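Local coordinates for protein KLLA0F20702p (Kluyveromyces lactis, PDB 5Y5A) that is an Est1 protein that probably recruits telomerase to telomeres through its partner Cdc13, this chain being its helical TPR-like and probable DNA/RNA-binding part, at residues Q47-S52 and R80-T85; L133-L138 and L193-S198; S157-S162 and L221-I226; Y201-E206 and A215-P220. All blocks are in the same frame, centred on the assembly; numbering follows the deposited sequence.

Contact 1: Q47-S52 and R80-T85; sequences QMLLQS and RILDLT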
loop_
_atom_site.group_PDB
_atom_site.type_symbol
_atom_site.label_atom_id
_atom_site.label_comp_id
_atom_site.label_asym_id
_atom_site.label_seq_id
_atom_site.Cartn_x
_atom_site.Cartn_y
_atom_site.Cartn_z
ATOM N N GLN A 47 16.153 24.151 -16.584
ATOM C CA GLN A 47 15.629 25.392 -17.130
ATOM C C GLN A 47 14.144 25.303 -17.470
ATOM O O GLN A 47 13.414 26.278 -17.317
ATOM C CB GLN A 47 16.416 25.780 -18.367
ATOM C CG GLN A 47 16.066 27.131 -18.911
ATOM C CD GLN A 47 17.099 27.580 -19.890
ATOM O OE1 GLN A 47 18.152 26.963 -19.997
ATOM N NE2 GLN A 47 16.815 28.652 -20.614
ATOM N N MET A 48 13.704 24.141 -17.947
ATOM C CA MET A 48 12.284 23.923 -18.187
ATOM C C MET A 48 11.537 24.018 -16.873
ATOM O O MET A 48 10.479 24.646 -16.789
ATOM C CB MET A 48 12.036 22.562 -18.831
ATOM C CG MET A 48 12.684 22.393 -20.190
ATOM S SD MET A 48 12.523 20.689 -20.742
ATOM C CE MET A 48 13.500 20.714 -22.238
ATOM N N LEU A 49 12.116 23.401 -15.849
ATOM C CA LEU A 49 11.512 23.333 -14.523
ATOM C C LEU A 49 11.448 24.703 -13.860
ATOM O O LEU A 49 10.521 24.988 -13.106
ATOM C CB LEU A 49 12.282 22.349 -13.643
ATOM C CG LEU A 49 12.085 20.874 -14.006
ATOM C CD1 LEU A 49 13.109 19.987 -13.306
ATOM C CD2 LEU A 49 10.666 20.432 -13.661
ATOM N N LEU A 50 12.435 25.546 -14.141
ATOM C CA LEU A 50 12.425 26.917 -13.656
ATOM C C LEU A 50 11.270 27.684 -14.279
ATOM O O LEU A 50 10.473 28.297 -13.568
ATOM C CB LEU A 50 13.743 27.620 -13.968
ATOM C CG LEU A 50 14.888 27.474 -12.968
ATOM C CD1 LEU A 50 16.093 28.250 -13.461
ATOM C CD2 LEU A 50 14.464 27.965 -11.596
ATOM N N GLN A 51 11.186 27.642 -15.608
ATOM C CA GLN A 51 10.095 28.277 -16.344
ATOM C C GLN A 51 8.742 27.750 -15.883
ATOM O O GLN A 51 7.734 28.445 -15.978
ATOM C CB GLN A 51 10.258 28.054 -17.850
ATOM C CG GLN A 51 11.329 28.930 -18.502
ATOM C CD GLN A 51 11.903 28.328 -19.781
ATOM O OE1 GLN A 51 11.925 27.109 -19.951
ATOM N NE2 GLN A 51 12.373 29.184 -20.680
ATOM N N SER A 52 8.729 26.523 -15.371
ATOM C CA SER A 52 7.494 25.884 -14.927
ATOM C C SER A 52 7.081 26.259 -13.509
ATOM O O SER A 52 5.934 26.049 -13.131
ATOM C CB SER A 52 7.624 24.360 -15.008
ATOM O OG SER A 52 7.656 23.920 -16.349
ATOM N N ARG A 80 5.205 16.698 -15.261
ATOM C CA ARG A 80 5.292 16.079 -16.577
ATOM C C ARG A 80 6.734 16.116 -17.077
ATOM O O ARG A 80 7.227 15.163 -17.681
ATOM C CB ARG A 80 4.357 16.782 -17.565
ATOM C CG ARG A 80 2.880 16.592 -17.253
ATOM C CD ARG A 80 1.982 17.378 -18.203
ATOM N NE ARG A 80 0.576 16.997 -18.056
ATOM C CZ ARG A 80 -0.440 17.616 -18.654
ATOM N NH1 ARG A 80 -0.217 18.660 -19.443
ATOM N NH2 ARG A 80 -1.682 17.192 -18.459
ATOM N N ILE A 81 7.407 17.228 -16.813
ATOM C CA ILE A 81 8.809 17.373 -17.179
ATOM C C ILE A 81 9.645 16.313 -16.469
ATOM O O ILE A 81 10.556 15.733 -17.058
ATOM C CB ILE A 81 9.330 18.779 -16.838
ATOM C CG1 ILE A 81 8.710 19.808 -17.784
ATOM C CG2 ILE A 81 10.842 18.832 -16.927
ATOM C CD1 ILE A 81 8.970 21.230 -17.381
ATOM N N LEU A 82 9.307 16.042 -15.213
ATOM C CA LEU A 82 10.043 15.065 -14.422
ATOM C C LEU A 82 9.762 13.629 -14.871
ATOM O O LEU A 82 10.631 12.765 -14.771
ATOM C CB LEU A 82 9.706 15.229 -12.939
ATOM C CG LEU A 82 10.097 16.575 -12.329
ATOM C CD1 LEU A 82 9.471 16.759 -10.959
ATOM C CD2 LEU A 82 11.617 16.699 -12.245
ATOM N N ASP A 83 8.544 13.376 -15.347
ATOM C CA ASP A 83 8.178 12.044 -15.833
ATOM C C ASP A 83 8.887 11.749 -17.157
ATOM O O ASP A 83 9.405 10.655 -17.360
ATOM C CB ASP A 83 6.659 11.915 -15.993
ATOM C CG ASP A 83 5.938 11.717 -14.662
ATOM O OD1 ASP A 83 6.555 11.210 -13.703
ATOM O OD2 ASP A 83 4.743 12.062 -14.574
ATOM N N LEU A 84 8.923 12.729 -18.052
ATOM C CA LEU A 84 9.676 12.579 -19.292
ATOM C C LEU A 84 11.177 12.464 -19.018
ATOM O O LEU A 84 11.929 11.883 -19.812
ATOM C CB LEU A 84 9.407 13.755 -20.231
ATOM C CG LEU A 84 8.025 13.815 -20.882
ATOM C CD1 LEU A 84 7.891 15.081 -21.705
ATOM C CD2 LEU A 84 7.782 12.589 -21.747
ATOM N N THR A 85 11.608 13.031 -17.895
ATOM C CA THR A 85 13.008 12.981 -17.505
ATOM C C THR A 85 13.400 11.571 -17.079
ATOM O O THR A 85 14.426 11.037 -17.505
ATOM C CB THR A 85 13.305 13.961 -16.363
ATOM O OG1 THR A 85 13.108 15.305 -16.826
ATOM C CG2 THR A 85 14.739 13.790 -15.892
#
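Ile81 faces Leu49 and Met48 in an antiparallel helix-helix packing, 33-53 against 78-105, in the all-helical N-terminal part of this Est1 protein, whose family belongs to the TPR clan. The axes of 47-52 and 80-85 approach to 10.4 Å, with 164° between their directions. Ile81 divides its branches between partners: CD1 rests 3.6 Å from Met48 CB, while CG2 lies 3.6 Å from Leu49 CD2. The side chains of Leu49 and Ile81 lie alongside one another, running opposite ways. Leu49 uses its other methyl differently, crossing Leu82 at about a right angle with CD1 placed 3.8 Å from Leu82 CD2. A beta-branched isoleucine suits its place because it offers two separate arms to one helix; a forked leucine suits the other because it can straddle two successive residues. An alanine in place of Leu49 would probably open a gap beside Ile81 CG2 and Leu82 CD2, leaving both methyls without their partner across the helices.

Further out, Leu49 also touches Thr137 of helix 113-144, and Ile45 of helix 33-53 also touches Ile81. Met48 and Thr85 both reach Phe12 of helix 7-21. Two hydroxyls turn back onto their own helices: Thr85 OG1 donates to Ile81 O at 2.6 Å, and Ser52 OG, though 3.2 Å from Ile81 CD1, is satisfied by donating to Met48 O at 2.9 Å from above the carbonyl plane.

Contact 2: L133-L138 and L193-S198; sequences LYYSTL and LYIGCS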
loop_
_atom_site.group_PDB
_atom_site.type_symbol
_atom_site.label_atom_id
_atom_site.label_comp_id
_atom_site.label_asym_id
_atom_site.label_seq_id
_atom_site.Cartn_x
_atom_site.Cartn_y
_atom_site.Cartn_z
ATOM N N LEU A 133 19.399 16.559 -9.882
ATOM C CA LEU A 133 18.312 17.066 -10.714
ATOM C C LEU A 133 16.973 17.040 -9.970
ATOM O O LEU A 133 16.177 17.976 -10.059
ATOM C CB LEU A 133 18.208 16.257 -12.001
ATOM C CG LEU A 133 17.162 16.733 -13.010
ATOM C CD1 LEU A 133 17.548 18.075 -13.594
ATOM C CD2 LEU A 133 17.011 15.719 -14.110
ATOM N N TYR A 134 16.737 15.975 -9.217
ATOM C CA TYR A 134 15.475 15.826 -8.503
ATOM C C TYR A 134 15.448 16.588 -7.187
ATOM O O TYR A 134 14.447 17.220 -6.853
ATOM C CB TYR A 134 15.187 14.351 -8.252
ATOM C CG TYR A 134 14.916 13.589 -9.522
ATOM C CD1 TYR A 134 13.853 13.940 -10.349
ATOM C CD2 TYR A 134 15.720 12.524 -9.898
ATOM C CE1 TYR A 134 13.603 13.252 -11.517
ATOM C CE2 TYR A 134 15.474 11.826 -11.065
ATOM C CZ TYR A 134 14.418 12.195 -11.869
ATOM O OH TYR A 134 14.171 11.503 -13.028
ATOM N N TYR A 135 16.543 16.520 -6.439
ATOM C CA TYR A 135 16.619 17.201 -5.155
ATOM C C TYR A 135 16.717 18.724 -5.319
ATOM O O TYR A 135 16.274 19.466 -4.443
ATOM C CB TYR A 135 17.804 16.673 -4.338
ATOM C CG TYR A 135 17.821 17.167 -2.908
ATOM C CD1 TYR A 135 16.887 16.715 -1.988
ATOM C CD2 TYR A 135 18.772 18.084 -2.478
ATOM C CE1 TYR A 135 16.891 17.161 -0.683
ATOM C CE2 TYR A 135 18.788 18.533 -1.170
ATOM C CZ TYR A 135 17.841 18.071 -0.277
ATOM O OH TYR A 135 17.847 18.515 1.025
ATOM N N SER A 136 17.298 19.186 -6.429
ATOM C CA SER A 136 17.332 20.620 -6.737
ATOM C C SER A 136 15.918 21.150 -6.849
ATOM O O SER A 136 15.594 22.226 -6.345
ATOM C CB SER A 136 18.064 20.914 -8.052
ATOM O OG SER A 136 19.436 20.579 -7.990
ATOM N N THR A 137 15.083 20.380 -7.534
ATOM C CA THR A 137 13.717 20.783 -7.806
ATOM C C THR A 137 12.934 20.889 -6.501
ATOM O O THR A 137 12.210 21.862 -6.289
ATOM C CB THR A 137 13.048 19.799 -8.770
ATOM O OG1 THR A 137 13.942 19.547 -9.863
ATOM C CG2 THR A 137 11.752 20.376 -9.311
ATOM N N LEU A 138 13.099 19.901 -5.624
ATOM C CA LEU A 138 12.524 19.951 -4.280
ATOM C C LEU A 138 12.938 21.220 -3.537
ATOM O O LEU A 138 12.087 21.972 -3.055
ATOM C CB LEU A 138 12.944 18.727 -3.467
ATOM C CG LEU A 138 12.149 17.443 -3.672
ATOM C CD1 LEU A 138 12.711 16.339 -2.799
ATOM C CD2 LEU A 138 10.680 17.673 -3.370
ATOM N N LEU A 193 9.720 10.235 -5.677
ATOM C CA LEU A 193 9.568 8.941 -6.343
ATOM C C LEU A 193 10.824 8.531 -7.109
ATOM O O LEU A 193 11.274 7.388 -7.011
ATOM C CB LEU A 193 8.374 8.955 -7.305
ATOM C CG LEU A 193 8.154 7.668 -8.120
ATOM C CD1 LEU A 193 7.793 6.480 -7.223
ATOM C CD2 LEU A 193 7.088 7.854 -9.194
ATOM N N TYR A 194 11.394 9.454 -7.871
ATOM C CA TYR A 194 12.498 9.095 -8.749
ATOM C C TYR A 194 13.842 9.104 -8.022
ATOM O O TYR A 194 14.791 8.447 -8.446
ATOM C CB TYR A 194 12.524 10.017 -9.965
ATOM C CG TYR A 194 11.303 9.838 -10.835
ATOM C CD1 TYR A 194 10.865 8.565 -11.190
ATOM C CD2 TYR A 194 10.568 10.934 -11.283
ATOM C CE1 TYR A 194 9.732 8.386 -11.979
ATOM C CE2 TYR A 194 9.435 10.767 -12.070
ATOM C CZ TYR A 194 9.022 9.493 -12.416
ATOM O OH TYR A 194 7.904 9.323 -13.201
ATOM N N ILE A 195 13.922 9.839 -6.922
ATOM C CA ILE A 195 15.065 9.692 -6.035
ATOM C C ILE A 195 15.031 8.268 -5.481
ATOM O O ILE A 195 16.051 7.582 -5.460
ATOM C CB ILE A 195 15.055 10.732 -4.894
ATOM C CG1 ILE A 195 15.538 12.089 -5.415
ATOM C CG2 ILE A 195 15.936 10.283 -3.746
ATOM C CD1 ILE A 195 15.484 13.197 -4.391
ATOM N N GLY A 196 13.840 7.827 -5.069
ATOM C CA GLY A 196 13.641 6.479 -4.555
ATOM C C GLY A 196 14.113 5.399 -5.513
ATOM O O GLY A 196 14.943 4.556 -5.154
ATOM N N CYS A 197 13.596 5.433 -6.738
ATOM C CA CYS A 197 14.009 4.492 -7.780
ATOM C C CYS A 197 15.510 4.519 -8.032
ATOM O O CYS A 197 16.132 3.470 -8.184
ATOM C CB CYS A 197 13.293 4.788 -9.093
ATOM S SG CYS A 197 11.502 4.732 -9.006
ATOM N N SER A 198 16.079 5.720 -8.099
ATOM C CA SER A 198 17.507 5.879 -8.363
ATOM C C SER A 198 18.323 5.232 -7.254
ATOM O O SER A 198 19.282 4.517 -7.518
ATOM C CB SER A 198 17.876 7.355 -8.494
ATOM O OG SER A 198 17.121 7.972 -9.516
#
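Tyr134 and Tyr194 meet with matching first torsions, each CG lying anti to its own carbonyl carbon (chi1 -67° and -65°). The rings themselves cross obliquely, with planes at 39°. What Tyr194 lays on its partner is its CB, which sits over one face of the Tyr134 ring in a CH-pi contact, 3.7 Å from the centroid and offset toward the rim. Tyrosine fits here because the ring gives a flat apolar surface while the hydroxyl finds a polar partner on helix 78-105: His90 ND1 for Tyr134 and, in a probable hydrogen bond, Asp83 OD1 for Tyr194.

Ile195 fills the next position along. Its CG1 packs 3.6 Å from Tyr134 CB, and CD1 extends on to lie at the edge of the Tyr135 ring, 4.2 Å from Tyr135 CB. Ser198 is small enough to stand near Tyr134, and its OG donates to Tyr194 O at 2.6 Å, a carbonyl that also accepts from Ser198 N.

The axes of 133-138 and 193-198 come within 9.7 Å, roughly antiparallel, in the TPR-clan helical region. Helix 78-105 supplies His90 and Trp86, the latter stacked on Tyr194, while helix 33-53 touches Leu133 and Thr137, and helix 235-247 meets Leu193.

Contact 3: S157-S162 and L221-I226; sequences SKLNIS and LRYLDI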
loop_
_atom_site.group_PDB
_atom_site.type_symbol
_atom_site.label_atom_id
_atom_site.label_comp_id
_atom_site.label_asym_id
_atom_site.label_seq_id
_atom_site.Cartn_x
_atom_site.Cartn_y
_atom_site.Cartn_z
ATOM N N SER A 157 11.391 19.334 7.345
ATOM C CA SER A 157 12.390 18.758 8.237
ATOM C C SER A 157 12.927 17.437 7.705
ATOM O O SER A 157 14.137 17.239 7.619
ATOM C CB SER A 157 11.796 18.548 9.632
ATOM O OG SER A 157 11.083 19.694 10.060
ATOM N N LYS A 158 12.018 16.539 7.341
ATOM C CA LYS A 158 12.389 15.211 6.853
ATOM C C LYS A 158 13.240 15.237 5.591
ATOM O O LYS A 158 13.897 14.249 5.269
ATOM C CB LYS A 158 11.139 14.378 6.578
ATOM C CG LYS A 158 10.370 13.958 7.807
ATOM C CD LYS A 158 9.208 13.068 7.407
ATOM C CE LYS A 158 8.424 12.599 8.610
ATOM N NZ LYS A 158 7.274 11.749 8.203
ATOM N N LEU A 159 13.214 16.354 4.870
ATOM C CA LEU A 159 13.968 16.470 3.625
ATOM C C LEU A 159 15.228 17.307 3.794
ATOM O O LEU A 159 15.899 17.626 2.812
ATOM C CB LEU A 159 13.074 17.006 2.504
ATOM C CG LEU A 159 12.034 16.007 1.998
ATOM C CD1 LEU A 159 11.220 16.576 0.847
ATOM C CD2 LEU A 159 12.719 14.713 1.591
ATOM N N ASN A 160 15.533 17.650 5.046
ATOM C CA ASN A 160 16.671 18.505 5.398
ATOM C C ASN A 160 16.690 19.806 4.609
ATOM O O ASN A 160 17.752 20.344 4.294
ATOM C CB ASN A 160 18.008 17.791 5.224
ATOM C CG ASN A 160 18.368 16.942 6.424
ATOM O OD1 ASN A 160 17.554 16.153 6.909
ATOM N ND2 ASN A 160 19.584 17.112 6.922
ATOM N N ILE A 161 15.504 20.305 4.292
ATOM C CA ILE A 161 15.372 21.579 3.614
ATOM C C ILE A 161 15.186 22.666 4.663
ATOM O O ILE A 161 14.358 22.533 5.567
ATOM C CB ILE A 161 14.194 21.563 2.628
ATOM C CG1 ILE A 161 14.482 20.576 1.492
ATOM C CG2 ILE A 161 13.927 22.954 2.083
ATOM C CD1 ILE A 161 13.288 20.286 0.607
ATOM N N SER A 162 15.971 23.731 4.559
ATOM C CA SER A 162 15.870 24.828 5.513
ATOM C C SER A 162 14.576 25.613 5.320
ATOM O O SER A 162 13.790 25.331 4.414
ATOM C CB SER A 162 17.078 25.758 5.394
ATOM O OG SER A 162 18.218 25.184 6.008
ATOM N N LEU A 221 13.477 3.428 0.656
ATOM C CA LEU A 221 12.183 3.245 1.302
ATOM C C LEU A 221 11.757 4.497 2.052
ATOM O O LEU A 221 10.574 4.799 2.114
ATOM C CB LEU A 221 12.212 2.049 2.249
ATOM C CG LEU A 221 12.147 0.685 1.559
ATOM C CD1 LEU A 221 12.346 -0.436 2.558
ATOM C CD2 LEU A 221 10.828 0.522 0.845
ATOM N N ARG A 222 12.711 5.236 2.609
ATOM C CA ARG A 222 12.361 6.471 3.312
ATOM C C ARG A 222 11.814 7.524 2.350
ATOM O O ARG A 222 10.814 8.181 2.649
ATOM C CB ARG A 222 13.557 7.044 4.069
ATOM C CG ARG A 222 13.183 8.229 4.955
ATOM C CD ARG A 222 14.402 8.966 5.502
ATOM N NE ARG A 222 15.023 9.824 4.497
ATOM C CZ ARG A 222 15.595 10.992 4.767
ATOM N NH1 ARG A 222 15.622 11.445 6.014
ATOM N NH2 ARG A 222 16.137 11.709 3.790
ATOM N N TYR A 223 12.467 7.683 1.201
ATOM C CA TYR A 223 12.006 8.630 0.188
ATOM C C TYR A 223 10.635 8.236 -0.352
ATOM O O TYR A 223 9.764 9.078 -0.531
ATOM C CB TYR A 223 13.012 8.733 -0.959
ATOM C CG TYR A 223 14.246 9.549 -0.617
ATOM C CD1 TYR A 223 14.172 10.930 -0.478
ATOM C CD2 TYR A 223 15.477 8.938 -0.437
ATOM C CE1 TYR A 223 15.290 11.680 -0.166
ATOM C CE2 TYR A 223 16.604 9.680 -0.126
ATOM C CZ TYR A 223 16.504 11.052 0.010
ATOM O OH TYR A 223 17.624 11.794 0.320
ATOM N N LEU A 224 10.454 6.945 -0.603
ATOM C CA LEU A 224 9.187 6.432 -1.094
ATOM C C LEU A 224 8.086 6.623 -0.047
ATOM O O LEU A 224 6.952 6.966 -0.380
ATOM C CB LEU A 224 9.327 4.959 -1.475
ATOM C CG LEU A 224 10.233 4.646 -2.668
ATOM C CD1 LEU A 224 10.346 3.142 -2.884
ATOM C CD2 LEU A 224 9.707 5.327 -3.919
ATOM N N ASP A 225 8.429 6.412 1.221
ATOM C CA ASP A 225 7.475 6.620 2.303
ATOM C C ASP A 225 6.982 8.058 2.313
ATOM O O ASP A 225 5.788 8.315 2.461
ATOM C CB ASP A 225 8.099 6.271 3.654
ATOM C CG ASP A 225 8.107 4.781 3.922
ATOM O OD1 ASP A 225 7.971 4.000 2.955
ATOM O OD2 ASP A 225 8.251 4.393 5.101
ATOM N N ILE A 226 7.907 8.996 2.140
ATOM C CA ILE A 226 7.536 10.397 2.119
ATOM C C ILE A 226 6.675 10.694 0.893
ATOM O O ILE A 226 5.667 11.391 0.997
ATOM C CB ILE A 226 8.769 11.300 2.138
ATOM C CG1 ILE A 226 9.596 11.007 3.391
ATOM C CG2 ILE A 226 8.350 12.756 2.128
ATOM C CD1 ILE A 226 10.926 11.737 3.432
#
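A Schellman motif ends helix 155-158, and two of its residues, Lys158 and Leu159, rest against helix 218-230. Ile226 is the main partner: its CD1 lies 3.9 Å from Leu159 CD2 and 4.1 Å from Lys158 CB. The side chains of Leu159 and Ile226 pass side by side with opposed directions, an ordinary contact of two branched aliphatic chains. The same Leu159 CD2 also approaches Tyr223 CE1, at 4.3 Å.

In the motif itself Asn160 takes positive phi (52°), a conformation asparagine tolerates well, and its N donates to Ser157 O at 3.0 Å while Ile161 N closes onto Arg156 O. The turn leaves Leu159 O directed to a different helix, where Tyr135 OH bonds to it. This turn of the Est1 family region meets helix 218-230, which falls largely in the range named for DNA/RNA binding.

Arg222 borders the apolar patch. Its chain bends at chi3 (77°), and the guanidinium turns one face to Lys158 O; NH1 comes within 3.4 Å of that oxygen, but the angle is too poor for a hydrogen bond. Leu192 of helix 179-206 touches Leu159, Tyr223 and Ile226 alike.

Contact 4: Y201-E206 and A215-P220; sequences YKIIME and ADFQKP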
loop_
_atom_site.group_PDB
_atom_site.type_symbol
_atom_site.label_atom_id
_atom_site.label_comp_id
_atom_site.label_asym_id
_atom_site.label_seq_id
_atom_site.Cartn_x
_atom_site.Cartn_y
_atom_site.Cartn_z
ATOM N N TYR A 201 18.229 1.471 -7.544
ATOM C CA TYR A 201 19.143 1.067 -8.604
ATOM C C TYR A 201 20.602 1.122 -8.161
ATOM O O TYR A 201 21.398 0.249 -8.510
ATOM C CB TYR A 201 18.953 1.949 -9.834
ATOM C CG TYR A 201 17.919 1.443 -10.807
ATOM C CD1 TYR A 201 18.150 0.297 -11.557
ATOM C CD2 TYR A 201 16.720 2.122 -10.994
ATOM C CE1 TYR A 201 17.209 -0.170 -12.461
ATOM C CE2 TYR A 201 15.771 1.664 -11.897
ATOM C CZ TYR A 201 16.021 0.518 -12.628
ATOM O OH TYR A 201 15.081 0.062 -13.527
ATOM N N LYS A 202 20.961 2.133 -7.407
ATOM C CA LYS A 202 22.323 2.247 -6.970
ATOM C C LYS A 202 22.678 1.117 -6.050
ATOM O O LYS A 202 23.691 0.477 -6.224
ATOM C CB LYS A 202 22.564 3.573 -6.268
ATOM C CG LYS A 202 23.965 3.712 -5.708
ATOM C CD LYS A 202 24.164 5.025 -4.981
ATOM C CE LYS A 202 25.449 5.016 -4.176
ATOM N NZ LYS A 202 25.319 5.780 -2.919
ATOM N N ILE A 203 21.834 0.881 -5.063
ATOM C CA ILE A 203 22.065 -0.182 -4.087
ATOM C C ILE A 203 22.295 -1.529 -4.765
ATOM O O ILE A 203 23.200 -2.278 -4.391
ATOM C CB ILE A 203 20.895 -0.287 -3.117
ATOM C CG1 ILE A 203 20.946 0.880 -2.134
ATOM C CG2 ILE A 203 20.920 -1.610 -2.370
ATOM C CD1 ILE A 203 19.653 1.103 -1.417
ATOM N N ILE A 204 21.487 -1.819 -5.779
ATOM C CA ILE A 204 21.644 -3.043 -6.554
ATOM C C ILE A 204 23.020 -3.119 -7.234
ATOM O O ILE A 204 23.685 -4.158 -7.197
ATOM C CB ILE A 204 20.525 -3.164 -7.601
ATOM C CG1 ILE A 204 19.202 -3.456 -6.893
ATOM C CG2 ILE A 204 20.844 -4.255 -8.617
ATOM C CD1 ILE A 204 17.986 -3.118 -7.704
ATOM N N MET A 205 23.468 -2.033 -7.824
ATOM C CA MET A 205 24.755 -2.061 -8.466
ATOM C C MET A 205 25.875 -2.155 -7.439
ATOM O O MET A 205 26.828 -2.867 -7.630
ATOM C CB MET A 205 24.918 -0.831 -9.335
ATOM C CG MET A 205 23.741 -0.581 -10.246
ATOM S SD MET A 205 23.736 -1.700 -11.629
ATOM C CE MET A 205 22.020 -1.736 -12.054
ATOM N N GLU A 206 25.730 -1.434 -6.342
ATOM C CA GLU A 206 26.752 -1.411 -5.306
ATOM C C GLU A 206 26.859 -2.730 -4.549
ATOM O O GLU A 206 27.751 -2.903 -3.715
ATOM C CB GLU A 206 26.474 -0.280 -4.316
ATOM C CG GLU A 206 26.803 1.099 -4.839
ATOM C CD GLU A 206 26.698 2.154 -3.760
ATOM O OE1 GLU A 206 25.911 1.952 -2.811
ATOM O OE2 GLU A 206 27.409 3.174 -3.854
ATOM N N ALA A 215 17.560 -4.133 5.788
ATOM C CA ALA A 215 17.759 -2.692 5.884
ATOM C C ALA A 215 18.611 -2.124 4.756
ATOM O O ALA A 215 18.986 -0.954 4.790
ATOM C CB ALA A 215 18.388 -2.345 7.231
ATOM N N ASP A 216 18.918 -2.945 3.758
ATOM C CA ASP A 216 19.733 -2.487 2.638
ATOM C C ASP A 216 19.005 -1.447 1.792
ATOM O O ASP A 216 19.635 -0.641 1.110
ATOM C CB ASP A 216 20.149 -3.666 1.758
ATOM C CG ASP A 216 21.073 -4.631 2.476
ATOM O OD1 ASP A 216 21.731 -4.211 3.454
ATOM O OD2 ASP A 216 21.147 -5.806 2.060
ATOM N N PHE A 217 17.677 -1.473 1.836
ATOM C CA PHE A 217 16.871 -0.571 1.023
ATOM C C PHE A 217 16.189 0.466 1.889
ATOM O O PHE A 217 15.203 1.070 1.491
ATOM C CB PHE A 217 15.854 -1.366 0.202
ATOM C CG PHE A 217 16.485 -2.150 -0.909
ATOM C CD1 PHE A 217 16.732 -1.557 -2.135
ATOM C CD2 PHE A 217 16.890 -3.461 -0.709
ATOM C CE1 PHE A 217 17.335 -2.272 -3.155
ATOM C CE2 PHE A 217 17.499 -4.177 -1.723
ATOM C CZ PHE A 217 17.718 -3.584 -2.948
ATOM N N GLN A 218 16.746 0.677 3.072
ATOM C CA GLN A 218 16.198 1.624 4.024
ATOM C C GLN A 218 16.119 3.032 3.439
ATOM O O GLN A 218 15.139 3.741 3.653
ATOM C CB GLN A 218 17.040 1.634 5.304
ATOM C CG GLN A 218 16.339 2.239 6.508
ATOM C CD GLN A 218 17.228 2.281 7.733
ATOM O OE1 GLN A 218 18.419 2.569 7.636
ATOM N NE2 GLN A 218 16.656 1.982 8.895
ATOM N N LYS A 219 17.147 3.432 2.696
ATOM C CA LYS A 219 17.211 4.797 2.183
ATOM C C LYS A 219 16.190 5.062 1.063
ATOM O O LYS A 219 15.483 6.071 1.104
ATOM C CB LYS A 219 18.632 5.126 1.708
ATOM C CG LYS A 219 18.863 6.604 1.441
ATOM C CD LYS A 219 20.327 6.886 1.168
ATOM C CE LYS A 219 20.593 8.375 1.030
ATOM N NZ LYS A 219 22.040 8.652 0.776
ATOM N N PRO A 220 16.100 4.171 0.058
ATOM C CA PRO A 220 15.041 4.459 -0.915
ATOM C C PRO A 220 13.643 4.330 -0.309
ATOM O O PRO A 220 12.740 5.063 -0.711
ATOM C CB PRO A 220 15.269 3.412 -2.012
ATOM C CG PRO A 220 16.126 2.357 -1.388
ATOM C CD PRO A 220 16.971 3.070 -0.384
#
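Ile203 carries most of the apolar contact with the start of helix 218-230, its branches meeting three successive kinds of surface. Its CG2 lies over one face of the Phe217 ring, a CH-pi contact 4.0 Å from the centroid, 25° off the ring normal and displaced toward the rim near CE1 and CZ. CG1 stands anti to the carbonyl carbon (chi1 -74°), and beyond it CD1 meets Pro220 tip to tip, a tight 3.5 Å from Pro220 CD. Ile204, the next residue, comes instead at the edge of the Phe217 ring, with CG1 4.2 Å from Phe217 CZ. One aromatic ring is thus touched on a face and at an edge by neighbouring isoleucines, a task for which its flat shape is well suited. An alanine in place of Ile203 would probably strip the CG2 cover from the Phe217 face and the CD1 contact from Pro220, opening a gap there.

The polar groups play a smaller part. Ile203 CD1 comes to 3.1 Å from the backbone O of Asp216, whose carboxylate leads away. Phe217 occupies the N-cap position, and Pro220 follows in the first turn of the helix, where a proline, lacking an N-H, costs no helical hydrogen bond. Lys202 NZ and Lys219 NZ lie 5.7 Å apart.

Around this core, Tyr212 and His247 also meet the Phe217 ring, and Gln199 touches Pro220. The chemistry implies a junction between helices 179-206 and 218-230 held by shape and dispersion.

How the contacts relate
From the N terminus, contact 1 comes first, pairing helix 33-53 with helix 78-105 and closing a loop that is largely unmodelled. Contact 2 opens only afterwards, joining helix 113-144 to helix 179-206; the two contacts touch where Thr85 packs on Leu133. Contact 3 crosses contact 2, since 157-162 lies between the latter's segments while 221-226 lies beyond both, and Ile195 packs on Tyr223 between them. Contact 4 closes the short connection from helix 179-206 to helix 218-230 and is nested within the loop of contact 3. Helix 179-206 is shared by contacts 2 and 4, helix 218-230 by contacts 3 and 4, tying the Est1 family region to the start of the DNA/RNA-binding family region.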